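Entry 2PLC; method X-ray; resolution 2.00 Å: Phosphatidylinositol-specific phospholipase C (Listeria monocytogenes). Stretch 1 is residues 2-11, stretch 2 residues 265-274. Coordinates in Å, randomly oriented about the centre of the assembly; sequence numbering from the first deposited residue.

Stretch 1 2-11: TTKQWMSALP
Stretch 2 265-274: IKNIIKNNKF

How do the two ends of the chain run past each other? They advance in the same direction, Thr3 facing Lys266 (CA to CA 7.0 Å), Trp6 facing Ile269 (CA to CA 7.7 Å) and Leu10 facing Phe274 (CA to CA 6.1 Å). Trp6 to Ser8 have helical phi/psi without the regular bonds; the rest of stretch 1 is loop or turn. No hydrogen bond crosses, so van der Waals packing, with some backbone oxygens beside side chains, holds the contact.

What does the helix containing residues 265-269 offer? Lys266, chi1 m and otherwise extended, lays its CG 3.7 Å from CG2 of Thr3 (chi1 p), aliphatic carbon against methyl. Ile269 (m, t) points toward Trp6 (chi1 p, chi2 -87°); its CD1 sits over the indole face, 3.7 Å from the five-membered ring centroid, a CH-pi contact, while its CG2 lies 3.6 Å from Trp6 CE3.

How does the chain turn from Ile269 onward? A type I turn spans Ile269 to Asn272. Asn272 (chi1 m, chi2 -74°) donates from ND2 to Ile269 O at 2.8 Å. Asn272 ND2 also comes within 3.5 Å of Trp6 CZ3, oblique to the ring.

What closes the C-terminal end? Phe274 (chi1 m, chi2 84°) receives Leu10 CD2 over one face, 4.1 Å from CD2 to ring centroid; Leu10 is m, t. Edge hydrogens, slightly positive, suit carbonyl oxygen: Trp6 O lies 3.4 Å from Phe274 CE2. Ala9 CB adds apolar contact, 4.0 Å from Phe274 CD2.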

# COMPACT_ATOMS: atom_id res chain seq x y z
N THR A 2 -7.70 17.59 -7.63
CA THR A 2 -8.55 16.58 -7.02
C THR A 2 -7.75 15.36 -6.57
O THR A 2 -6.82 14.93 -7.25
CB THR A 2 -9.65 16.10 -7.98
OG1 THR A 2 -9.06 15.66 -9.21
CG2 THR A 2 -10.65 17.22 -8.26
N THR A 3 -8.14 14.81 -5.42
CA THR A 3 -7.49 13.63 -4.87
C THR A 3 -7.73 12.43 -5.79
O THR A 3 -6.99 11.45 -5.75
CB THR A 3 -8.05 13.29 -3.48
OG1 THR A 3 -9.47 13.15 -3.55
CG2 THR A 3 -7.70 14.39 -2.48
N LYS A 4 -8.76 12.52 -6.63
CA LYS A 4 -9.10 11.45 -7.55
C LYS A 4 -8.07 11.29 -8.68
O LYS A 4 -7.91 10.20 -9.23
CB LYS A 4 -10.50 11.69 -8.13
CG LYS A 4 -11.06 10.54 -8.92
CD LYS A 4 -12.53 10.75 -9.22
CE LYS A 4 -12.77 11.98 -10.08
NZ LYS A 4 -14.22 12.25 -10.28
N GLN A 5 -7.36 12.37 -9.00
CA GLN A 5 -6.35 12.35 -10.06
C GLN A 5 -5.13 13.18 -9.71
O GLN A 5 -4.59 13.88 -10.56
CB GLN A 5 -6.95 12.86 -11.37
CG GLN A 5 -8.16 12.09 -11.87
CD GLN A 5 -8.60 12.51 -13.25
OE1 GLN A 5 -8.43 13.66 -13.65
NE2 GLN A 5 -9.19 11.57 -13.99
N TRP A 6 -4.67 13.08 -8.46
CA TRP A 6 -3.52 13.87 -8.02
C TRP A 6 -2.19 13.52 -8.68
O TRP A 6 -1.38 14.41 -8.95
CB TRP A 6 -3.38 13.85 -6.49
CG TRP A 6 -3.00 12.51 -5.87
CD1 TRP A 6 -3.84 11.51 -5.50
CD2 TRP A 6 -1.68 12.10 -5.47
NE1 TRP A 6 -3.14 10.50 -4.88
CE2 TRP A 6 -1.81 10.83 -4.84
CE3 TRP A 6 -0.40 12.67 -5.57
CZ2 TRP A 6 -0.72 10.14 -4.32
CZ3 TRP A 6 0.68 11.98 -5.05
CH2 TRP A 6 0.52 10.72 -4.43
N MET A 7 -1.96 12.24 -8.97
CA MET A 7 -0.70 11.82 -9.60
C MET A 7 -0.56 12.25 -11.06
O MET A 7 0.56 12.38 -11.56
CB MET A 7 -0.52 10.30 -9.50
CG MET A 7 -0.44 9.78 -8.08
SD MET A 7 -0.08 8.03 -8.03
CE MET A 7 1.50 8.02 -7.24
N SER A 8 -1.68 12.47 -11.73
CA SER A 8 -1.67 12.88 -13.13
C SER A 8 -1.03 14.26 -13.29
O SER A 8 -0.50 14.59 -14.34
CB SER A 8 -3.10 12.92 -13.68
OG SER A 8 -3.86 13.92 -13.05
N ALA A 9 -1.10 15.06 -12.22
CA ALA A 9 -0.54 16.41 -12.22
C ALA A 9 0.96 16.46 -11.90
O ALA A 9 1.54 17.53 -11.76
CB ALA A 9 -1.32 17.29 -11.25
N LEU A 10 1.58 15.28 -11.77
CA LEU A 10 3.00 15.20 -11.47
C LEU A 10 3.78 14.93 -12.76
O LEU A 10 3.23 14.42 -13.73
CB LEU A 10 3.27 14.08 -10.46
CG LEU A 10 2.80 14.26 -9.01
CD1 LEU A 10 3.05 12.99 -8.22
CD2 LEU A 10 3.52 15.44 -8.37
N PRO A 11 5.07 15.30 -12.78
CA PRO A 11 5.92 15.10 -13.96
C PRO A 11 6.16 13.62 -14.27
O PRO A 11 6.36 12.82 -13.36
CB PRO A 11 7.23 15.77 -13.55
CG PRO A 11 6.81 16.80 -12.55
CD PRO A 11 5.79 16.04 -11.74
N ILE A 265 -5.06 12.57 4.40
CA ILE A 265 -4.66 12.08 3.08
C ILE A 265 -4.28 13.24 2.16
O ILE A 265 -3.27 13.18 1.46
CB ILE A 265 -5.79 11.23 2.45
CG1 ILE A 265 -6.08 10.01 3.33
CG2 ILE A 265 -5.40 10.78 1.04
CD1 ILE A 265 -7.37 9.27 2.98
N LYS A 266 -5.08 14.30 2.19
CA LYS A 266 -4.82 15.48 1.36
C LYS A 266 -3.51 16.16 1.71
O LYS A 266 -2.74 16.55 0.83
CB LYS A 266 -5.96 16.50 1.48
CG LYS A 266 -7.20 16.20 0.66
CD LYS A 266 -8.18 17.36 0.72
CE LYS A 266 -9.42 17.11 -0.12
NZ LYS A 266 -10.37 18.25 -0.06
N ASN A 267 -3.25 16.31 3.01
CA ASN A 267 -2.03 16.96 3.46
C ASN A 267 -0.77 16.18 3.12
O ASN A 267 0.29 16.78 2.91
CB ASN A 267 -2.11 17.26 4.96
CG ASN A 267 -3.03 18.43 5.25
OD1 ASN A 267 -3.35 19.21 4.37
ND2 ASN A 267 -3.46 18.55 6.50
N ILE A 268 -0.87 14.86 3.05
CA ILE A 268 0.28 14.04 2.69
C ILE A 268 0.54 14.23 1.20
O ILE A 268 1.69 14.32 0.76
CB ILE A 268 0.04 12.54 3.02
CG1 ILE A 268 -0.06 12.36 4.53
CG2 ILE A 268 1.17 11.69 2.46
CD1 ILE A 268 -0.34 10.93 4.95
N ILE A 269 -0.54 14.33 0.42
CA ILE A 269 -0.44 14.55 -1.02
C ILE A 269 0.19 15.92 -1.30
O ILE A 269 1.06 16.05 -2.17
CB ILE A 269 -1.84 14.50 -1.70
CG1 ILE A 269 -2.40 13.08 -1.65
CG2 ILE A 269 -1.76 14.99 -3.14
CD1 ILE A 269 -3.85 12.98 -2.11
N LYS A 270 -0.24 16.93 -0.54
CA LYS A 270 0.27 18.29 -0.69
C LYS A 270 1.78 18.41 -0.46
O LYS A 270 2.39 19.40 -0.86
CB LYS A 270 -0.48 19.27 0.22
CG LYS A 270 -1.88 19.60 -0.25
CD LYS A 270 -2.44 20.76 0.56
CE LYS A 270 -3.81 21.20 0.05
NZ LYS A 270 -4.27 22.47 0.69
N ASN A 271 2.37 17.41 0.19
CA ASN A 271 3.81 17.43 0.44
C ASN A 271 4.61 17.36 -0.86
O ASN A 271 5.75 17.83 -0.91
CB ASN A 271 4.24 16.29 1.37
CG ASN A 271 5.72 16.33 1.69
OD1 ASN A 271 6.49 15.52 1.19
ND2 ASN A 271 6.13 17.29 2.52
N ASN A 272 4.04 16.77 -1.91
CA ASN A 272 4.72 16.66 -3.20
C ASN A 272 4.68 18.01 -3.91
O ASN A 272 3.74 18.79 -3.73
CB ASN A 272 4.04 15.61 -4.08
CG ASN A 272 3.92 14.27 -3.40
OD1 ASN A 272 4.91 13.55 -3.25
ND2 ASN A 272 2.71 13.93 -2.99
N LYS A 273 5.69 18.29 -4.74
CA LYS A 273 5.74 19.56 -5.46
C LYS A 273 5.05 19.48 -6.83
O LYS A 273 5.40 18.65 -7.67
CB LYS A 273 7.18 20.06 -5.64
CG LYS A 273 7.27 21.57 -5.89
CD LYS A 273 8.06 21.95 -7.14
CE LYS A 273 9.57 21.81 -6.94
NZ LYS A 273 10.04 20.40 -6.80
N PHE A 274 4.05 20.34 -7.01
CA PHE A 274 3.29 20.42 -8.26
C PHE A 274 3.63 21.71 -9.00
O PHE A 274 3.98 21.63 -10.20
CB PHE A 274 1.78 20.39 -7.95
CG PHE A 274 1.31 19.14 -7.25
CD1 PHE A 274 1.41 19.02 -5.87
CD2 PHE A 274 0.74 18.09 -7.97
CE1 PHE A 274 0.96 17.88 -5.21
CE2 PHE A 274 0.28 16.94 -7.32
CZ PHE A 274 0.39 16.84 -5.94